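Fimbrial protein MyfA,Fimbrial protein MyfA,Fimbrial protein MyfA (Yersinia enterocolitica, PDB 5LND) serves as the major pilus subunit of Myf fimbriae, polymerising into protease-resistant fibres that are a probable virulence factor of pathogenic Yersinia. Local coordinates at residues N64-D69 and W73-G78; F25-S30 and G103-Y108; T57-H62 and A90-K95; G44-E47 and M51-A54. One frame throughout, in Å; residues are numbered along the deposited sequence.

How the contacts relate
All four contacts lie in one Ig-like beta sandwich of the MyfA pilus subunit. Contact 2 spans its hydrophobic interior, where strand 22-30 faces strand 97-108, and its centre lies about 10 Å from that of contact 1, the hairpin of strands 67-69 and 72-75; the Y108 hydroxyl joins them, with OH 2.6 Å from D76 OD1. Contacts 3 and 4 have centres about 12 Å apart and share the pairing of strands 37-52 and 58-60, with V59 N 3.0 Å from M51 O; a separate side-chain link runs from R58 NH1 to A45 O at 2.8 Å. F25 of contact 2 reaches both: CE2 is 3.3 Å from M51 CE in contact 4, and CD2 is 4.1 Å from L61 CD1 in contact 3.

Contact 1: N64-D69 and W73-G78; sequences NELSWD and WWIDDG
One face of the W73 indole receives the edge of W68, an edge-to-face pair with planes at 70° and W68 CZ3 standing over the ring; S67 O lies at the rim of W73. On the other side of the hairpin, S67 CB sits over one face of the W74 five-membered ring, 3.7 Å from its centroid, as a CH-pi contact, while W68 O lies at the W74 edge. There W74 NE1 gives W68 O a weak hydrogen bond of 3.5 Å. W74 CG stands between its backbone N and carbonyl carbon (chi1 67°), which brings the indole back over S67.

S67 and W74 are the hydrogen-bonded antiparallel pair: S67 N to W74 O measures 2.8 Å, and W74 N to S67 O is equally long. W73 CA adds a CA-H...O contact to S67 O at 3.0 Å. W68 and W73 form the next, non-hydrogen-bonded pair. L66 CD1 packs on W73 CB at 3.6 Å, and its CD2 meets I75 CG2 at 3.9 Å.

The hairpin of strands 67-69 and 72-75 is thus bonded through few backbone atoms and faced by aromatic side chains: W73 turns inward to F86 and F101, so its contact with W68 ties the surface strand to the sandwich core.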
# COMPACT_ATOMS: atom_id res chain seq x y z
N ASN B 64 -14.83 -15.96 7.24
CA ASN B 64 -15.42 -16.59 8.41
C ASN B 64 -15.70 -18.06 8.16
O ASN B 64 -16.26 -18.74 9.02
CB ASN B 64 -16.72 -15.88 8.80
CG ASN B 64 -16.49 -14.48 9.33
OD1 ASN B 64 -15.50 -14.20 10.00
ND2 ASN B 64 -17.42 -13.58 9.03
N GLU B 65 -15.32 -18.54 6.99
CA GLU B 65 -15.58 -19.91 6.59
C GLU B 65 -14.34 -20.78 6.65
O GLU B 65 -14.45 -22.00 6.67
CB GLU B 65 -16.18 -19.96 5.19
CG GLU B 65 -17.50 -19.21 5.03
CD GLU B 65 -17.32 -17.72 4.94
OE1 GLU B 65 -16.29 -17.28 4.39
OE2 GLU B 65 -18.19 -16.98 5.43
N LEU B 66 -13.15 -20.17 6.66
CA LEU B 66 -11.91 -20.94 6.65
C LEU B 66 -11.01 -20.63 7.84
O LEU B 66 -11.03 -19.54 8.39
CB LEU B 66 -11.15 -20.72 5.34
CG LEU B 66 -11.87 -20.78 4.00
CD1 LEU B 66 -10.90 -20.41 2.92
CD2 LEU B 66 -12.44 -22.13 3.70
N SER B 67 -10.23 -21.62 8.23
CA SER B 67 -9.26 -21.45 9.29
C SER B 67 -7.98 -20.96 8.66
O SER B 67 -7.84 -20.96 7.44
CB SER B 67 -9.03 -22.76 10.03
OG SER B 67 -10.15 -23.10 10.81
N TRP B 68 -7.05 -20.53 9.49
CA TRP B 68 -5.80 -19.99 9.01
C TRP B 68 -4.70 -20.72 9.73
O TRP B 68 -4.86 -21.14 10.88
CB TRP B 68 -5.78 -18.49 9.32
CG TRP B 68 -4.51 -17.78 9.00
CD1 TRP B 68 -3.50 -17.50 9.88
CD2 TRP B 68 -4.12 -17.21 7.75
NE1 TRP B 68 -2.50 -16.80 9.24
CE2 TRP B 68 -2.86 -16.61 7.93
CE3 TRP B 68 -4.71 -17.15 6.48
CZ2 TRP B 68 -2.18 -15.96 6.90
CZ3 TRP B 68 -4.04 -16.51 5.46
CH2 TRP B 68 -2.79 -15.92 5.67
N ASP B 69 -3.59 -20.91 9.02
CA ASP B 69 -2.41 -21.56 9.56
C ASP B 69 -1.20 -20.80 9.03
O ASP B 69 -0.77 -20.99 7.89
CB ASP B 69 -2.39 -23.03 9.13
CG ASP B 69 -1.15 -23.75 9.60
OD1 ASP B 69 -0.40 -23.20 10.42
OD2 ASP B 69 -0.93 -24.89 9.15
N TRP B 73 -5.12 -20.22 4.22
CA TRP B 73 -6.38 -20.66 4.78
C TRP B 73 -6.54 -22.15 4.55
O TRP B 73 -5.98 -22.70 3.61
CB TRP B 73 -7.56 -19.90 4.19
CG TRP B 73 -7.63 -18.45 4.58
CD1 TRP B 73 -8.15 -17.93 5.72
CD2 TRP B 73 -7.16 -17.34 3.81
NE1 TRP B 73 -8.04 -16.56 5.70
CE2 TRP B 73 -7.43 -16.17 4.54
CE3 TRP B 73 -6.53 -17.22 2.57
CZ2 TRP B 73 -7.09 -14.90 4.07
CZ3 TRP B 73 -6.20 -15.97 2.10
CH2 TRP B 73 -6.48 -14.82 2.85
N TRP B 74 -7.30 -22.80 5.42
CA TRP B 74 -7.55 -24.22 5.27
C TRP B 74 -8.86 -24.56 5.95
O TRP B 74 -9.37 -23.80 6.76
CB TRP B 74 -6.42 -25.03 5.89
CG TRP B 74 -6.35 -24.90 7.37
CD1 TRP B 74 -5.81 -23.87 8.07
CD2 TRP B 74 -6.81 -25.85 8.34
NE1 TRP B 74 -5.92 -24.11 9.42
CE2 TRP B 74 -6.53 -25.32 9.61
CE3 TRP B 74 -7.44 -27.09 8.26
CZ2 TRP B 74 -6.85 -25.98 10.79
CZ3 TRP B 74 -7.76 -27.75 9.44
CH2 TRP B 74 -7.46 -27.20 10.68
N ILE B 75 -9.39 -25.72 5.60
CA ILE B 75 -10.60 -26.21 6.22
C ILE B 75 -10.63 -27.72 6.03
O ILE B 75 -10.14 -28.23 5.01
CB ILE B 75 -11.85 -25.53 5.61
CG1 ILE B 75 -13.09 -25.75 6.48
CG2 ILE B 75 -12.10 -26.01 4.19
CD1 ILE B 75 -14.35 -25.10 5.92
N ASP B 76 -11.14 -28.43 7.02
CA ASP B 76 -11.44 -29.84 6.84
C ASP B 76 -12.92 -29.96 6.51
O ASP B 76 -13.76 -29.92 7.41
CB ASP B 76 -11.14 -30.65 8.10
CG ASP B 76 -9.66 -30.85 8.33
OD1 ASP B 76 -8.85 -30.79 7.39
OD2 ASP B 76 -9.32 -31.10 9.50
N ASP B 77 -13.23 -30.08 5.22
CA ASP B 77 -14.61 -30.19 4.77
C ASP B 77 -14.67 -31.19 3.63
O ASP B 77 -14.09 -30.97 2.57
CB ASP B 77 -15.14 -28.82 4.30
CG ASP B 77 -16.62 -28.85 3.93
OD1 ASP B 77 -16.99 -29.55 2.97
OD2 ASP B 77 -17.41 -28.15 4.59
N GLY B 78 -15.36 -32.30 3.86
CA GLY B 78 -15.38 -33.38 2.90
C GLY B 78 -16.61 -33.39 2.02
O GLY B 78 -16.74 -34.25 1.16

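Contact 2: F25-S30 and G103-Y108; sequences FHLVMS and GRVEEY
M29 and V105 meet in the core of the Ig-like beta sandwich, where strand 22-30 of one sheet faces strand 97-108 of the other. The close part is small: M29 SD lies 3.6 Å from V105 CG1, and M29 CG follows at 3.8 Å. M29 CG lies anti to the carbonyl carbon (chi1 -61°), and the extended chi2 (168°) carries the sulfur to that single methyl branch; the bend at chi3 turns only the terminal CE. The other branch of V105, CG2, points to L27 CD1, a slacker contact of 4.4 Å. Even the nearest CA atoms, those of M29 and V105, are 8.1 Å apart, so the two sheets meet here through side chains, without a hydrogen bond between the strands.

V28 and S30 turn from the core and pack on R81. The backbones of L27 and M29 pair with strand 81-88, that of V28 with E5 of strand 3-8. V105 also packs against I124 of strand 118-130. On the side of strand 97-108 turned from this contact, the partly exposed R104 forms a salt bridge with the buried E106, whose OE1 has a second cationic partner in R41. R104 NE meets E106 OE2 at 3.0 Å, on the anti side of the carboxylate and 28° out of its plane.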
# COMPACT_ATOMS: atom_id res chain seq x y z
N PHE B 25 -14.38 -10.93 -2.46
CA PHE B 25 -14.23 -12.10 -3.33
C PHE B 25 -15.13 -13.24 -2.86
O PHE B 25 -15.41 -13.37 -1.67
CB PHE B 25 -12.79 -12.60 -3.34
CG PHE B 25 -11.80 -11.65 -3.96
CD1 PHE B 25 -11.85 -11.35 -5.32
CD2 PHE B 25 -10.79 -11.10 -3.20
CE1 PHE B 25 -10.93 -10.48 -5.88
CE2 PHE B 25 -9.86 -10.24 -3.76
CZ PHE B 25 -9.94 -9.93 -5.10
N HIS B 26 -15.54 -14.07 -3.81
CA HIS B 26 -16.28 -15.27 -3.49
C HIS B 26 -15.61 -16.48 -4.12
O HIS B 26 -15.25 -16.46 -5.30
CB HIS B 26 -17.73 -15.17 -3.96
CG HIS B 26 -18.56 -16.37 -3.61
ND1 HIS B 26 -18.95 -16.64 -2.31
CD2 HIS B 26 -19.09 -17.35 -4.37
CE1 HIS B 26 -19.68 -17.74 -2.30
NE2 HIS B 26 -19.79 -18.19 -3.54
N LEU B 27 -15.46 -17.54 -3.33
CA LEU B 27 -14.75 -18.73 -3.75
C LEU B 27 -15.63 -19.96 -3.63
O LEU B 27 -16.35 -20.10 -2.64
CB LEU B 27 -13.50 -18.92 -2.89
CG LEU B 27 -12.82 -20.29 -2.97
CD1 LEU B 27 -12.16 -20.50 -4.30
CD2 LEU B 27 -11.82 -20.44 -1.86
N VAL B 28 -15.58 -20.84 -4.62
CA VAL B 28 -16.30 -22.11 -4.57
C VAL B 28 -15.37 -23.26 -4.93
O VAL B 28 -14.86 -23.32 -6.04
CB VAL B 28 -17.50 -22.12 -5.52
CG1 VAL B 28 -18.25 -23.43 -5.41
CG2 VAL B 28 -18.43 -20.97 -5.21
N MET B 29 -15.17 -24.17 -3.99
CA MET B 29 -14.31 -25.32 -4.22
C MET B 29 -15.14 -26.61 -4.21
O MET B 29 -15.72 -26.98 -3.19
CB MET B 29 -13.20 -25.39 -3.15
CG MET B 29 -12.26 -24.19 -3.12
SD MET B 29 -11.18 -24.11 -1.68
CE MET B 29 -12.35 -23.69 -0.40
N SER B 30 -15.20 -27.28 -5.36
CA SER B 30 -16.07 -28.44 -5.51
C SER B 30 -15.37 -29.76 -5.80
O SER B 30 -14.37 -29.80 -6.53
CB SER B 30 -17.11 -28.17 -6.61
OG SER B 30 -17.99 -27.15 -6.22
N GLY B 103 -3.77 -16.76 -5.83
CA GLY B 103 -3.58 -17.85 -4.90
C GLY B 103 -3.71 -19.20 -5.56
O GLY B 103 -4.08 -19.29 -6.73
N ARG B 104 -3.40 -20.25 -4.80
CA ARG B 104 -3.49 -21.61 -5.29
C ARG B 104 -4.41 -22.42 -4.39
O ARG B 104 -4.22 -22.46 -3.18
CB ARG B 104 -2.12 -22.27 -5.33
CG ARG B 104 -2.16 -23.74 -5.68
CD ARG B 104 -0.77 -24.30 -5.89
NE ARG B 104 -0.05 -24.46 -4.63
CZ ARG B 104 0.84 -23.59 -4.15
NH1 ARG B 104 1.14 -22.49 -4.83
NH2 ARG B 104 1.44 -23.82 -2.99
N VAL B 105 -5.40 -23.05 -4.99
CA VAL B 105 -6.31 -23.91 -4.25
C VAL B 105 -5.77 -25.33 -4.25
O VAL B 105 -5.27 -25.80 -5.26
CB VAL B 105 -7.71 -23.88 -4.86
CG1 VAL B 105 -8.64 -24.79 -4.09
CG2 VAL B 105 -8.24 -22.47 -4.82
N GLU B 106 -5.86 -26.01 -3.11
CA GLU B 106 -5.43 -27.39 -3.00
C GLU B 106 -6.46 -28.28 -2.30
O GLU B 106 -6.94 -27.94 -1.22
CB GLU B 106 -4.11 -27.46 -2.24
CG GLU B 106 -2.98 -26.64 -2.82
CD GLU B 106 -1.75 -26.70 -1.95
OE1 GLU B 106 -1.90 -26.98 -0.74
OE2 GLU B 106 -0.63 -26.47 -2.46
N GLU B 107 -6.80 -29.40 -2.92
CA GLU B 107 -7.67 -30.40 -2.30
C GLU B 107 -6.81 -31.50 -1.71
O GLU B 107 -5.93 -32.02 -2.40
CB GLU B 107 -8.60 -31.01 -3.35
CG GLU B 107 -9.52 -32.10 -2.82
CD GLU B 107 -10.28 -32.83 -3.92
OE1 GLU B 107 -9.86 -32.77 -5.09
OE2 GLU B 107 -11.29 -33.49 -3.60
N TYR B 108 -7.05 -31.86 -0.45
CA TYR B 108 -6.26 -32.91 0.18
C TYR B 108 -7.07 -34.10 0.68
O TYR B 108 -8.29 -34.03 0.81
CB TYR B 108 -5.34 -32.35 1.28
CG TYR B 108 -6.02 -31.58 2.39
CD1 TYR B 108 -6.68 -32.24 3.41
CD2 TYR B 108 -5.95 -30.20 2.43
CE1 TYR B 108 -7.29 -31.54 4.43
CE2 TYR B 108 -6.55 -29.49 3.45
CZ TYR B 108 -7.23 -30.16 4.44
OH TYR B 108 -7.83 -29.46 5.46

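Contact 3: T57-H62 and A90-K95; sequences TRVDLH and AGDEVK
Apolar packing between V59 and V94 is loose: V59 CG2 comes no nearer than 4.3 Å to V94 CG1, and the other V59 methyl, CG1, lies at the same distance from D92 OD2. Both valines also pack on Y99, and V59 touches L88 and M51, so the pair sits at the end of the beta sandwich where strand 58-60 approaches strand 93-94.

Water carries the polar link, since no direct hydrogen bond joins the segments. One water accepts from D60 N at 3.0 Å and donates to D92 OD2 at 2.7 Å. The second water donates to D60 O, and its oxygen lies 2.8 Å from D92 OD2, to which it also donates. It takes a weak bond from H62 NE2, 3.3 Å long, lying at the edge of the imidazole in the ring plane. D92 OD2 is thereby gripped by two waters, which bridge it to both backbone polar atoms of D60.

Farther out, polar groups meet a second copy of the protein: K95 NZ forms a salt bridge with D77 of the second subunit, and the backbone N of R58 bonds to E80 of that subunit. D60 OD1 is held by Q50 of its own chain.

With D60 OD2 and D92 OD2 5.4 Å apart, the two acidic groups would probably repel mildly; the water bridges may ease that burden, and H62, if protonated, might offset part of it.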
# COMPACT_ATOMS: atom_id res chain seq x y z
N THR B 57 -0.50 -0.98 -3.09
CA THR B 57 -1.23 -0.85 -1.83
C THR B 57 -1.89 -2.17 -1.48
O THR B 57 -2.51 -2.80 -2.33
CB THR B 57 -2.32 0.24 -1.92
OG1 THR B 57 -1.76 1.46 -2.43
CG2 THR B 57 -2.91 0.53 -0.55
N ARG B 58 -1.78 -2.58 -0.22
CA ARG B 58 -2.29 -3.88 0.22
C ARG B 58 -3.50 -3.73 1.13
O ARG B 58 -3.59 -2.77 1.90
CB ARG B 58 -1.18 -4.65 0.94
CG ARG B 58 0.15 -4.64 0.19
CD ARG B 58 1.28 -5.26 1.00
NE ARG B 58 1.05 -6.68 1.24
CZ ARG B 58 1.23 -7.64 0.33
NH1 ARG B 58 1.64 -7.35 -0.90
NH2 ARG B 58 0.99 -8.90 0.66
N VAL B 59 -4.44 -4.67 1.04
CA VAL B 59 -5.57 -4.74 1.97
C VAL B 59 -5.76 -6.17 2.45
O VAL B 59 -5.88 -7.08 1.64
CB VAL B 59 -6.87 -4.26 1.31
CG1 VAL B 59 -8.02 -4.30 2.31
CG2 VAL B 59 -6.70 -2.87 0.76
N ASP B 60 -5.77 -6.37 3.77
CA ASP B 60 -5.94 -7.70 4.33
C ASP B 60 -7.26 -8.33 3.93
O ASP B 60 -8.26 -7.64 3.79
CB ASP B 60 -5.84 -7.65 5.85
CG ASP B 60 -4.47 -7.23 6.33
OD1 ASP B 60 -3.50 -7.43 5.57
OD2 ASP B 60 -4.36 -6.71 7.45
N LEU B 61 -7.24 -9.65 3.75
CA LEU B 61 -8.46 -10.41 3.46
C LEU B 61 -8.82 -11.26 4.67
O LEU B 61 -7.95 -11.70 5.40
CB LEU B 61 -8.27 -11.27 2.23
CG LEU B 61 -8.11 -10.50 0.94
CD1 LEU B 61 -7.94 -11.48 -0.22
CD2 LEU B 61 -9.29 -9.58 0.72
N HIS B 62 -10.12 -11.47 4.87
CA HIS B 62 -10.62 -12.27 5.97
C HIS B 62 -11.76 -13.14 5.49
O HIS B 62 -12.47 -12.78 4.55
CB HIS B 62 -11.16 -11.38 7.09
CG HIS B 62 -10.22 -10.31 7.52
ND1 HIS B 62 -9.27 -10.49 8.50
CD2 HIS B 62 -10.08 -9.03 7.10
CE1 HIS B 62 -8.59 -9.37 8.67
NE2 HIS B 62 -9.06 -8.47 7.82
N ALA B 90 -14.32 -4.14 8.87
CA ALA B 90 -14.88 -2.84 9.20
C ALA B 90 -13.81 -1.97 9.84
O ALA B 90 -13.08 -2.43 10.71
CB ALA B 90 -16.03 -3.02 10.16
N GLY B 91 -13.74 -0.71 9.42
CA GLY B 91 -12.78 0.22 10.00
C GLY B 91 -11.52 0.40 9.18
O GLY B 91 -10.71 1.30 9.44
N ASP B 92 -11.34 -0.48 8.19
CA ASP B 92 -10.21 -0.38 7.28
C ASP B 92 -10.33 0.83 6.36
O ASP B 92 -11.36 1.04 5.72
CB ASP B 92 -10.07 -1.66 6.44
CG ASP B 92 -9.27 -2.75 7.15
OD1 ASP B 92 -9.42 -2.89 8.38
OD2 ASP B 92 -8.49 -3.45 6.47
N GLU B 93 -9.27 1.64 6.31
CA GLU B 93 -9.23 2.79 5.43
C GLU B 93 -8.67 2.35 4.10
O GLU B 93 -7.48 2.04 3.99
CB GLU B 93 -8.37 3.89 6.04
CG GLU B 93 -8.93 4.39 7.37
CD GLU B 93 -8.60 5.85 7.61
OE1 GLU B 93 -7.82 6.42 6.82
OE2 GLU B 93 -9.14 6.42 8.59
N VAL B 94 -9.53 2.29 3.09
CA VAL B 94 -9.18 1.71 1.81
C VAL B 94 -9.14 2.75 0.72
O VAL B 94 -10.06 3.54 0.57
CB VAL B 94 -10.17 0.63 1.41
CG1 VAL B 94 -9.81 0.07 0.06
CG2 VAL B 94 -10.20 -0.48 2.44
N LYS B 95 -8.07 2.75 -0.06
CA LYS B 95 -7.91 3.69 -1.14
C LYS B 95 -8.43 3.08 -2.43
O LYS B 95 -8.57 1.87 -2.53
CB LYS B 95 -6.44 4.04 -1.30
CG LYS B 95 -5.83 4.61 -0.05
CD LYS B 95 -4.56 5.39 -0.34
CE LYS B 95 -4.36 6.52 0.67
NZ LYS B 95 -2.95 6.66 1.13
O HOH W 1 -5.99 -4.00 5.55
O HOH W 2 -9.61 -5.93 5.85

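Contact 4: G44-E47 and M51-A54; sequences GASE and MVSA
V52 CG2 reaches the backbone of the short 3-10 turn at A45, 3.6 Å from A45 O, and touches the A45 methyl, with CB 4.0 Å away. V52 CG1 also faces that methyl, A45 CB, at 4.2 Å, so the forked side chain of V52 straddles it. With CG1 anti to the backbone N (chi1 -177°), CG2 falls beside that N and is carried onto the turn. S46 makes lighter contacts, its OG lying 4.3 Å from V52 CG2 and 4.4 Å from M51 CA.

In the next shell, polar atoms hold the turn in place. A45 O, under the V52 methyl, accepts a hydrogen bond from R58 NH1, and R58 also packs on V52. The buried S46 OG accepts from T102 N and has a weak bond with Q50 O. Inside the turn E47 N reaches back to G44 O at 3.3 Å, a weak bond, and G44 takes up a positive phi of 63°.

The 3-10 turn interrupts strand 37-52, and M51 and V52 follow it in that strand. The M51 side chain packs on Y99 and V59. Backbone bonds run from M51 to V59 and from V52 to Q100, so the part of strand 37-52 after the turn runs between strands 58-60 and 97-108.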
# COMPACT_ATOMS: atom_id res chain seq x y z
N GLY B 44 2.44 -14.89 -4.87
CA GLY B 44 2.93 -13.66 -5.45
C GLY B 44 2.80 -12.43 -4.57
O GLY B 44 3.22 -12.44 -3.42
N ALA B 45 2.22 -11.37 -5.14
CA ALA B 45 1.97 -10.13 -4.43
C ALA B 45 1.12 -10.39 -3.19
O ALA B 45 1.33 -9.79 -2.14
CB ALA B 45 1.28 -9.16 -5.36
N SER B 46 0.16 -11.30 -3.33
CA SER B 46 -0.83 -11.52 -2.30
C SER B 46 -0.37 -12.34 -1.09
O SER B 46 -1.18 -12.69 -0.23
CB SER B 46 -2.05 -12.17 -2.93
OG SER B 46 -2.66 -11.28 -3.83
N GLU B 47 0.92 -12.63 -1.01
CA GLU B 47 1.42 -13.42 0.11
C GLU B 47 1.28 -12.67 1.44
O GLU B 47 1.70 -11.53 1.56
CB GLU B 47 2.85 -13.90 -0.13
CG GLU B 47 2.95 -15.04 -1.13
CD GLU B 47 4.34 -15.62 -1.26
OE1 GLU B 47 5.23 -15.20 -0.48
OE2 GLU B 47 4.54 -16.49 -2.13
N MET B 51 -5.12 -8.58 -0.83
CA MET B 51 -5.37 -8.16 -2.20
C MET B 51 -4.48 -6.93 -2.46
O MET B 51 -4.26 -6.12 -1.56
CB MET B 51 -6.86 -7.90 -2.45
CG MET B 51 -7.42 -6.67 -1.80
SD MET B 51 -9.20 -6.42 -2.03
CE MET B 51 -9.45 -7.00 -3.68
N VAL B 52 -3.93 -6.83 -3.67
CA VAL B 52 -2.90 -5.83 -3.96
C VAL B 52 -3.22 -5.03 -5.23
O VAL B 52 -3.47 -5.61 -6.29
CB VAL B 52 -1.52 -6.51 -4.11
CG1 VAL B 52 -0.43 -5.50 -4.34
CG2 VAL B 52 -1.20 -7.31 -2.89
N SER B 53 -3.20 -3.70 -5.13
CA SER B 53 -3.51 -2.85 -6.28
C SER B 53 -2.29 -2.55 -7.16
O SER B 53 -1.17 -2.92 -6.82
CB SER B 53 -4.16 -1.54 -5.85
OG SER B 53 -3.25 -0.73 -5.16
N ALA B 54 -2.51 -1.88 -8.28
CA ALA B 54 -1.44 -1.65 -9.25
C ALA B 54 -0.22 -0.94 -8.70
O ALA B 54 0.88 -1.22 -9.14
CB ALA B 54 -1.96 -0.92 -10.47